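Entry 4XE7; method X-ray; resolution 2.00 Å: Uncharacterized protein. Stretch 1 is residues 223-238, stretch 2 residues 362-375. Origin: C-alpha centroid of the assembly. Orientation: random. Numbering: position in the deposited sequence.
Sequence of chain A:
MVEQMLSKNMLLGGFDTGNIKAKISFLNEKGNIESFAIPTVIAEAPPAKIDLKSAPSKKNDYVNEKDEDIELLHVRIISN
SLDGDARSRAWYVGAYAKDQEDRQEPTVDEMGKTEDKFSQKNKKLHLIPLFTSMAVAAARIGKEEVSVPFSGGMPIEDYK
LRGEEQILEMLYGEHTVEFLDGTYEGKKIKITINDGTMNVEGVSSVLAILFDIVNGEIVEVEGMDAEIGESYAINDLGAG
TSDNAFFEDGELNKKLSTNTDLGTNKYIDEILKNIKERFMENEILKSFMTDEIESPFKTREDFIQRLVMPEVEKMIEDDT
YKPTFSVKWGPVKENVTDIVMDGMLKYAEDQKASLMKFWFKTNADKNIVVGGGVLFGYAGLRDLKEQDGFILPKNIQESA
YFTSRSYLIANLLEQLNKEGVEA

Stretch 1, residues 223-238: GMDAEIGESYAINDLG
Stretch 2 (362-375) TNADKNIVVGGGVL

Two neighbouring strands in a parallel sheet satisfy each other's backbone by alternation, and the pairing of strand 232-237 with strand 366-370 is a clear example. The strands run 21° apart with axes 4.7 Å away at closest, and Tyr-232 pairs with Lys-366, continuing in step to Asp-236 with Val-370 at CA-CA distances of 4.8-5.0 Å. Only alternate residues of stretch 1 face the partner with both N and O. Ala-233 N donates to Lys-366 O (2.9 Å) and Ala-233 O accepts from Ile-368 N (2.8 Å); Asn-235 N donates to Ile-368 O (2.8 Å) and Asn-235 O accepts from Val-370 N (2.9 Å). Leu-237 N closes the ladder on Val-370 O (2.8 Å), whereas Leu-237 O accepts from Gly-373 N (2.8 Å), a residue of the helix that follows the strand. Gly-371, between strand and helix, has phi/psi 107/165, angles that by themselves call for glycine; a CB there would lie 2.5 Å from Leu-237 O.

At the other end, Ser-231 O accepts Lys-366 N (3.1 Å), and Ser-231 N reaches the m rotamer of Asp-365 through OD2 (2.7 Å). Asp-365 N donates to Ser-231 OG (3.1 Å; chi1 p), which also meets a water at 2.5 Å. Lys-366 (m, m, t, m) sends NZ to Glu-230 OE1 (2.7 Å, a salt bridge; Glu-230 chi1 p, chi2 t) and to Asp-225 O (3.1 Å).

Side chains alternate likewise. Beside Ala-233, Asn-235 (chi1 m, chi2 -88°) directs ND2 to Ile-368 O (3.1 Å) and, weakly, to Asn-367 OD1 (2.8 Å); Asn-235 OD1 and Asn-367 ND2 are satisfied elsewhere in the structure. On the opposite face, Ile-368 (m, t) brings CD1 to Tyr-232 CD1 (4.1 Å) and Met-224 SD (3.8 Å), while Ile-234 CG2 meets Val-370 CG2 (4.0 Å).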

ATOM      1  N   GLY A 223     -18.022  -9.261  -8.063  1.00 72.01           N
ATOM      2  CA  GLY A 223     -17.428 -10.125  -7.062  1.00 72.92           C
ATOM      3  C   GLY A 223     -18.224 -10.211  -5.778  1.00 69.74           C
ATOM      4  O   GLY A 223     -18.485 -11.301  -5.275  1.00 71.52           O
ATOM      5  N   MET A 224     -18.613  -9.063  -5.238  1.00 64.69           N
ATOM      6  CA  MET A 224     -19.365  -9.056  -3.993  1.00 59.14           C
ATOM      7  C   MET A 224     -20.710  -8.370  -4.149  1.00 45.21           C
ATOM      8  O   MET A 224     -20.786  -7.221  -4.599  1.00 36.47           O
ATOM      9  CB  MET A 224     -18.560  -8.374  -2.887  1.00 63.68           C
ATOM     10  CG  MET A 224     -19.163  -8.533  -1.500  1.00 63.85           C
ATOM     11  SD  MET A 224     -18.062  -7.945  -0.198  1.00 47.21           S
ATOM     12  CE  MET A 224     -18.753  -6.329   0.153  1.00 89.93           C
ATOM     13  N   ASP A 225     -21.768  -9.077  -3.765  1.00 47.67           N
ATOM     14  CA  ASP A 225     -23.115  -8.522  -3.800  1.00 54.07           C
ATOM     15  C   ASP A 225     -23.501  -8.029  -2.411  1.00 55.50           C
ATOM     16  O   ASP A 225     -23.963  -8.803  -1.568  1.00 48.98           O
ATOM     17  CB  ASP A 225     -24.117  -9.556  -4.308  1.00 61.88           C
ATOM     18  CG  ASP A 225     -23.872  -9.942  -5.754  1.00 69.75           C
ATOM     19  OD1 ASP A 225     -24.067 -11.130  -6.095  1.00 75.23           O
ATOM     20  OD2 ASP A 225     -23.478  -9.059  -6.548  1.00 68.42           O
ATOM     21  N   ALA A 226     -23.304  -6.732  -2.191  1.00 51.08           N
ATOM     22  CA  ALA A 226     -23.409  -6.134  -0.868  1.00 52.52           C
ATOM     23  C   ALA A 226     -24.833  -5.765  -0.493  1.00 55.01           C
ATOM     24  O   ALA A 226     -25.539  -5.113  -1.262  1.00 61.24           O
ATOM     25  CB  ALA A 226     -22.521  -4.896  -0.783  1.00 49.58           C
ATOM     26  N   GLU A 227     -25.248  -6.191   0.694  1.00 56.03           N
ATOM     27  CA  GLU A 227     -26.477  -5.689   1.302  1.00 54.27           C
ATOM     28  C   GLU A 227     -26.090  -4.801   2.473  1.00 53.42           C
ATOM     29  O   GLU A 227     -25.158  -5.114   3.220  1.00 42.31           O
ATOM     30  CB  GLU A 227     -27.390  -6.825   1.766  1.00 55.52           C
ATOM     31  CG  GLU A 227     -28.200  -7.484   0.655  1.00 66.26           C
ATOM     32  CD  GLU A 227     -27.343  -8.287  -0.305  1.00 72.34           C
ATOM     33  OE1 GLU A 227     -26.543  -9.127   0.164  1.00 74.90           O
ATOM     34  OE2 GLU A 227     -27.469  -8.077  -1.529  1.00 72.12           O
ATOM     35  N   ILE A 228     -26.799  -3.690   2.628  1.00 52.93           N
ATOM     36  CA  ILE A 228     -26.484  -2.726   3.669  1.00 46.66           C
ATOM     37  C   ILE A 228     -26.688  -3.323   5.073  1.00 47.08           C
ATOM     38  O   ILE A 228     -27.665  -4.037   5.330  1.00 45.86           O
ATOM     39  CB  ILE A 228     -27.339  -1.444   3.498  1.00 67.71           C
ATOM     40  CG1 ILE A 228     -26.992  -0.400   4.565  1.00 65.90           C
ATOM     41  CG2 ILE A 228     -28.832  -1.781   3.499  1.00 64.79           C
ATOM     42  CD1 ILE A 228     -27.744   0.902   4.408  1.00 68.14           C
ATOM     43  N   GLY A 229     -25.733  -3.052   5.962  1.00 46.14           N
ATOM     44  CA  GLY A 229     -25.827  -3.448   7.357  1.00 38.51           C
ATOM     45  C   GLY A 229     -25.337  -4.852   7.649  1.00 37.61           C
ATOM     46  O   GLY A 229     -25.422  -5.333   8.788  1.00 28.95           O
ATOM     47  N   GLU A 230     -24.828  -5.521   6.620  1.00 37.75           N
ATOM     48  CA  GLU A 230     -24.284  -6.863   6.793  1.00 38.31           C
ATOM     49  C   GLU A 230     -22.914  -6.793   7.470  1.00 30.32           C
ATOM     50  O   GLU A 230     -22.230  -5.772   7.419  1.00 24.25           O
ATOM     51  CB  GLU A 230     -24.179  -7.589   5.449  1.00 41.09           C
ATOM     52  CG  GLU A 230     -23.087  -7.049   4.544  1.00 43.78           C
ATOM     53  CD  GLU A 230     -23.123  -7.651   3.150  1.00 60.35           C
ATOM     54  OE1 GLU A 230     -23.713  -8.740   2.985  1.00 63.90           O
ATOM     55  OE2 GLU A 230     -22.562  -7.029   2.219  1.00 66.65           O
ATOM     56  N   SER A 231     -22.529  -7.885   8.118  1.00 30.39           N
ATOM     57  CA  SER A 231     -21.237  -7.948   8.769  1.00 29.16           C
ATOM     58  C   SER A 231     -20.168  -8.485   7.812  1.00 26.82           C
ATOM     59  O   SER A 231     -20.452  -9.282   6.916  1.00 22.51           O
ATOM     60  CB  SER A 231     -21.322  -8.811  10.025  1.00 29.32           C
ATOM     61  OG  SER A 231     -21.687 -10.138   9.701  1.00 27.85           O
ATOM     62  N   TYR A 232     -18.943  -8.017   8.011  1.00 20.80           N
ATOM     63  CA  TYR A 232     -17.820  -8.355   7.167  1.00 21.96           C
ATOM     64  C   TYR A 232     -16.678  -8.917   7.998  1.00 27.18           C
ATOM     65  O   TYR A 232     -16.249  -8.295   8.970  1.00 28.44           O
ATOM     66  CB  TYR A 232     -17.306  -7.112   6.426  1.00 30.11           C
ATOM     67  CG  TYR A 232     -18.338  -6.317   5.666  1.00 41.22           C
ATOM     68  CD1 TYR A 232     -18.763  -6.727   4.402  1.00 56.31           C
ATOM     69  CD2 TYR A 232     -18.860  -5.136   6.184  1.00 36.41           C
ATOM     70  CE1 TYR A 232     -19.695  -5.997   3.684  1.00 63.57           C
ATOM     71  CE2 TYR A 232     -19.792  -4.395   5.473  1.00 55.13           C
ATOM     72  CZ  TYR A 232     -20.209  -4.833   4.220  1.00 67.15           C
ATOM     73  OH  TYR A 232     -21.139  -4.113   3.498  1.00 72.63           O
ATOM     74  N   ALA A 233     -16.148 -10.063   7.607  1.00 18.75           N
ATOM     75  CA  ALA A 233     -14.840 -10.427   8.101  1.00 17.51           C
ATOM     76  C   ALA A 233     -13.834 -10.008   7.033  1.00 28.41           C
ATOM     77  O   ALA A 233     -13.992 -10.338   5.856  1.00 26.49           O
ATOM     78  CB  ALA A 233     -14.746 -11.929   8.410  1.00 22.38           C
ATOM     79  N   ILE A 234     -12.828  -9.241   7.429  1.00 28.58           N
ATOM     80  CA  ILE A 234     -11.744  -8.935   6.511  1.00 30.18           C
ATOM     81  C   ILE A 234     -10.454  -9.554   7.016  1.00 30.69           C
ATOM     82  O   ILE A 234      -9.918  -9.182   8.063  1.00 21.08           O
ATOM     83  CB  ILE A 234     -11.558  -7.422   6.306  1.00 21.69           C
ATOM     84  CG1 ILE A 234     -12.887  -6.791   5.855  1.00 29.67           C
ATOM     85  CG2 ILE A 234     -10.492  -7.179   5.247  1.00 25.68           C
ATOM     86  CD1 ILE A 234     -12.850  -5.278   5.679  1.00 28.50           C
ATOM     87  N   ASN A 235      -9.966 -10.519   6.256  1.00 24.46           N
ATOM     88  CA  ASN A 235      -8.757 -11.215   6.628  1.00 17.36           C
ATOM     89  C   ASN A 235      -7.591 -10.738   5.767  1.00 17.20           C
ATOM     90  O   ASN A 235      -7.559 -10.964   4.558  1.00 19.95           O
ATOM     91  CB  ASN A 235      -8.974 -12.719   6.503  1.00 19.74           C
ATOM     92  CG  ASN A 235     -10.170 -13.194   7.302  1.00 20.21           C
ATOM     93  OD1 ASN A 235     -10.051 -13.518   8.487  1.00 16.04           O
ATOM     94  ND2 ASN A 235     -11.345 -13.226   6.658  1.00 19.68           N
ATOM     95  N   ASP A 236      -6.650 -10.049   6.407  1.00 18.72           N
ATOM     96  CA  ASP A 236      -5.484  -9.496   5.734  1.00 21.10           C
ATOM     97  C   ASP A 236      -4.322 -10.495   5.813  1.00 31.27           C
ATOM     98  O   ASP A 236      -3.718 -10.662   6.885  1.00 19.54           O
ATOM     99  CB  ASP A 236      -5.099  -8.152   6.379  1.00 24.07           C
ATOM    100  CG  ASP A 236      -4.085  -7.356   5.554  1.00 34.52           C
ATOM    101  OD1 ASP A 236      -3.844  -6.181   5.900  1.00 45.18           O
ATOM    102  OD2 ASP A 236      -3.532  -7.891   4.562  1.00 31.00           O
ATOM    103  N   LEU A 237      -4.017 -11.147   4.689  1.00 20.12           N
ATOM    104  CA  LEU A 237      -2.989 -12.203   4.654  1.00 24.05           C
ATOM    105  C   LEU A 237      -1.618 -11.635   4.263  1.00 21.32           C
ATOM    106  O   LEU A 237      -1.400 -11.266   3.101  1.00 19.25           O
ATOM    107  CB  LEU A 237      -3.396 -13.314   3.670  1.00 18.75           C
ATOM    108  CG  LEU A 237      -4.862 -13.716   3.790  1.00 24.17           C
ATOM    109  CD1 LEU A 237      -5.203 -14.868   2.859  1.00 22.08           C
ATOM    110  CD2 LEU A 237      -5.159 -14.078   5.245  1.00 25.70           C
ATOM    111  N   GLY A 238      -0.705 -11.558   5.227  1.00 20.96           N
ATOM    112  CA  GLY A 238       0.584 -10.922   5.004  1.00 25.45           C
ATOM    113  C   GLY A 238       1.770 -11.879   4.969  1.00 26.90           C
ATOM    114  O   GLY A 238       1.596 -13.096   4.980  1.00 23.98           O
ATOM    115  N   THR A 362     -17.285 -15.901  13.930  1.00 22.02           N
ATOM    116  CA  THR A 362     -17.943 -14.608  13.772  1.00 27.45           C
ATOM    117  C   THR A 362     -19.363 -14.704  13.195  1.00 31.95           C
ATOM    118  O   THR A 362     -20.185 -13.810  13.393  1.00 19.73           O
ATOM    119  CB  THR A 362     -17.133 -13.687  12.841  1.00 20.86           C
ATOM    120  OG1 THR A 362     -17.073 -14.283  11.539  1.00 17.95           O
ATOM    121  CG2 THR A 362     -15.708 -13.470  13.386  1.00 23.31           C
ATOM    122  N   ASN A 363     -19.630 -15.783  12.463  1.00 29.83           N
ATOM    123  CA  ASN A 363     -20.796 -15.861  11.576  1.00 22.91           C
ATOM    124  C   ASN A 363     -20.961 -14.614  10.690  1.00 23.79           C
ATOM    125  O   ASN A 363     -22.071 -14.100  10.511  1.00 17.25           O
ATOM    126  CB  ASN A 363     -22.079 -16.102  12.364  1.00 26.76           C
ATOM    127  CG  ASN A 363     -23.174 -16.681  11.496  1.00 30.90           C
ATOM    128  OD1 ASN A 363     -22.895 -17.403  10.539  1.00 33.80           O
ATOM    129  ND2 ASN A 363     -24.419 -16.353  11.805  1.00 39.85           N
ATOM    130  N   ALA A 364     -19.843 -14.129  10.152  1.00 28.09           N
ATOM    131  CA  ALA A 364     -19.844 -12.973   9.261  1.00 31.79           C
ATOM    132  C   ALA A 364     -20.696 -13.248   8.019  1.00 25.44           C
ATOM    133  O   ALA A 364     -20.780 -14.383   7.555  1.00 22.08           O
ATOM    134  CB  ALA A 364     -18.408 -12.607   8.857  1.00 25.22           C
ATOM    135  N   ASP A 365     -21.328 -12.211   7.484  1.00 22.10           N
ATOM    136  CA  ASP A 365     -22.178 -12.363   6.311  1.00 23.74           C
ATOM    137  C   ASP A 365     -21.319 -12.543   5.082  1.00 23.23           C
ATOM    138  O   ASP A 365     -21.612 -13.360   4.200  1.00 21.42           O
ATOM    139  CB  ASP A 365     -23.098 -11.154   6.154  1.00 24.85           C
ATOM    140  CG  ASP A 365     -24.114 -11.057   7.267  1.00 31.55           C
ATOM    141  OD1 ASP A 365     -24.745 -12.098   7.577  1.00 24.25           O
ATOM    142  OD2 ASP A 365     -24.268  -9.954   7.842  1.00 25.55           O
ATOM    143  N   LYS A 366     -20.242 -11.773   5.045  1.00 26.79           N
ATOM    144  CA  LYS A 366     -19.259 -11.874   3.986  1.00 22.59           C
ATOM    145  C   LYS A 366     -17.899 -12.228   4.592  1.00 21.72           C
ATOM    146  O   LYS A 366     -17.480 -11.638   5.586  1.00 21.35           O
ATOM    147  CB  LYS A 366     -19.176 -10.558   3.203  1.00 23.06           C
ATOM    148  CG  LYS A 366     -20.458 -10.192   2.465  1.00 28.77           C
ATOM    149  CD  LYS A 366     -20.630 -11.057   1.220  1.00 33.80           C
ATOM    150  CE  LYS A 366     -21.669 -10.477   0.256  1.00 36.15           C
ATOM    151  NZ  LYS A 366     -22.994 -10.360   0.886  1.00 29.81           N
ATOM    152  N   ASN A 367     -17.213 -13.190   4.007  1.00 20.81           N
ATOM    153  CA  ASN A 367     -15.857 -13.482   4.456  1.00 19.94           C
ATOM    154  C   ASN A 367     -14.850 -13.076   3.374  1.00 23.42           C
ATOM    155  O   ASN A 367     -14.787 -13.689   2.312  1.00 22.20           O
ATOM    156  CB  ASN A 367     -15.736 -14.964   4.836  1.00 20.27           C
ATOM    157  CG  ASN A 367     -14.536 -15.245   5.735  1.00 27.01           C
ATOM    158  OD1 ASN A 367     -13.924 -14.322   6.283  1.00 27.05           O
ATOM    159  ND2 ASN A 367     -14.180 -16.523   5.872  1.00 18.54           N
ATOM    160  N   ILE A 368     -14.078 -12.023   3.650  1.00 15.29           N
ATOM    161  CA  ILE A 368     -13.224 -11.402   2.640  1.00 18.76           C
ATOM    162  C   ILE A 368     -11.733 -11.634   2.893  1.00 20.77           C
ATOM    163  O   ILE A 368     -11.294 -11.559   4.035  1.00 21.45           O
ATOM    164  CB  ILE A 368     -13.493  -9.877   2.576  1.00 19.32           C
ATOM    165  CG1 ILE A 368     -14.996  -9.620   2.460  1.00 25.14           C
ATOM    166  CG2 ILE A 368     -12.722  -9.247   1.414  1.00 21.08           C
ATOM    167  CD1 ILE A 368     -15.402  -8.145   2.488  1.00 20.82           C
ATOM    168  N   VAL A 369     -10.961 -11.916   1.833  1.00 16.59           N
ATOM    169  CA  VAL A 369      -9.511 -12.004   1.957  1.00 13.29           C
ATOM    170  C   VAL A 369      -8.850 -10.875   1.180  1.00 15.48           C
ATOM    171  O   VAL A 369      -9.308 -10.494   0.104  1.00 24.00           O
ATOM    172  CB  VAL A 369      -8.951 -13.362   1.477  1.00 19.46           C
ATOM    173  CG1 VAL A 369      -9.422 -14.473   2.390  1.00 17.11           C
ATOM    174  CG2 VAL A 369      -9.333 -13.651   0.002  1.00 16.22           C
ATOM    175  N   VAL A 370      -7.795 -10.311   1.759  1.00 13.34           N
ATOM    176  CA  VAL A 370      -6.997  -9.277   1.106  1.00 14.20           C
ATOM    177  C   VAL A 370      -5.572  -9.533   1.496  1.00 20.11           C
ATOM    178  O   VAL A 370      -5.325 -10.350   2.382  1.00 18.87           O
ATOM    179  CB  VAL A 370      -7.405  -7.833   1.520  1.00 20.81           C
ATOM    180  CG1 VAL A 370      -8.846  -7.570   1.176  1.00 18.37           C
ATOM    181  CG2 VAL A 370      -7.166  -7.617   2.996  1.00 15.84           C
ATOM    182  N   GLY A 371      -4.632  -8.844   0.847  1.00 19.68           N
ATOM    183  CA  GLY A 371      -3.236  -8.924   1.233  1.00 21.18           C
ATOM    184  C   GLY A 371      -2.444  -9.733   0.225  1.00 22.77           C
ATOM    185  O   GLY A 371      -3.033 -10.439  -0.579  1.00 21.34           O
ATOM    186  N   GLY A 372      -1.114  -9.638   0.288  1.00 24.35           N
ATOM    187  CA  GLY A 372      -0.221 -10.357  -0.605  1.00 22.03           C
ATOM    188  C   GLY A 372      -0.346 -11.874  -0.521  1.00 21.41           C
ATOM    189  O   GLY A 372      -0.023 -12.579  -1.474  1.00 22.30           O
ATOM    190  N   GLY A 373      -0.800 -12.373   0.623  1.00 14.62           N
ATOM    191  CA  GLY A 373      -1.026 -13.796   0.814  1.00 15.96           C
ATOM    192  C   GLY A 373      -2.086 -14.363  -0.127  1.00 22.80           C
ATOM    193  O   GLY A 373      -2.039 -15.529  -0.508  1.00 22.59           O
ATOM    194  N   VAL A 374      -3.062 -13.543  -0.499  1.00 17.77           N
ATOM    195  CA  VAL A 374      -4.085 -13.992  -1.438  1.00 19.55           C
ATOM    196  C   VAL A 374      -3.464 -14.250  -2.805  1.00 25.34           C
ATOM    197  O   VAL A 374      -3.850 -15.181  -3.515  1.00 13.49           O
ATOM    198  CB  VAL A 374      -5.224 -12.971  -1.561  1.00 17.04           C
ATOM    199  CG1 VAL A 374      -6.289 -13.464  -2.499  1.00 18.71           C
ATOM    200  CG2 VAL A 374      -5.845 -12.707  -0.194  1.00 16.52           C
ATOM    201  N   LEU A 375      -2.480 -13.428  -3.149  1.00 23.40           N
ATOM    202  CA  LEU A 375      -1.776 -13.551  -4.413  1.00 24.48           C
ATOM    203  C   LEU A 375      -0.896 -14.794  -4.429  1.00 24.31           C
ATOM    204  O   LEU A 375      -0.875 -15.528  -5.405  1.00 18.79           O
ATOM    205  CB  LEU A 375      -0.927 -12.309  -4.659  1.00 28.01           C
ATOM    206  CG  LEU A 375      -1.654 -10.961  -4.624  1.00 33.85           C
ATOM    207  CD1 LEU A 375      -0.641  -9.819  -4.648  1.00 43.19           C
ATOM    208  CD2 LEU A 375      -2.633 -10.836  -5.772  1.00 29.63           C
TER
HETATM  209  O   HOH W   1     -23.173 -11.134  11.454  1.00 40.10           O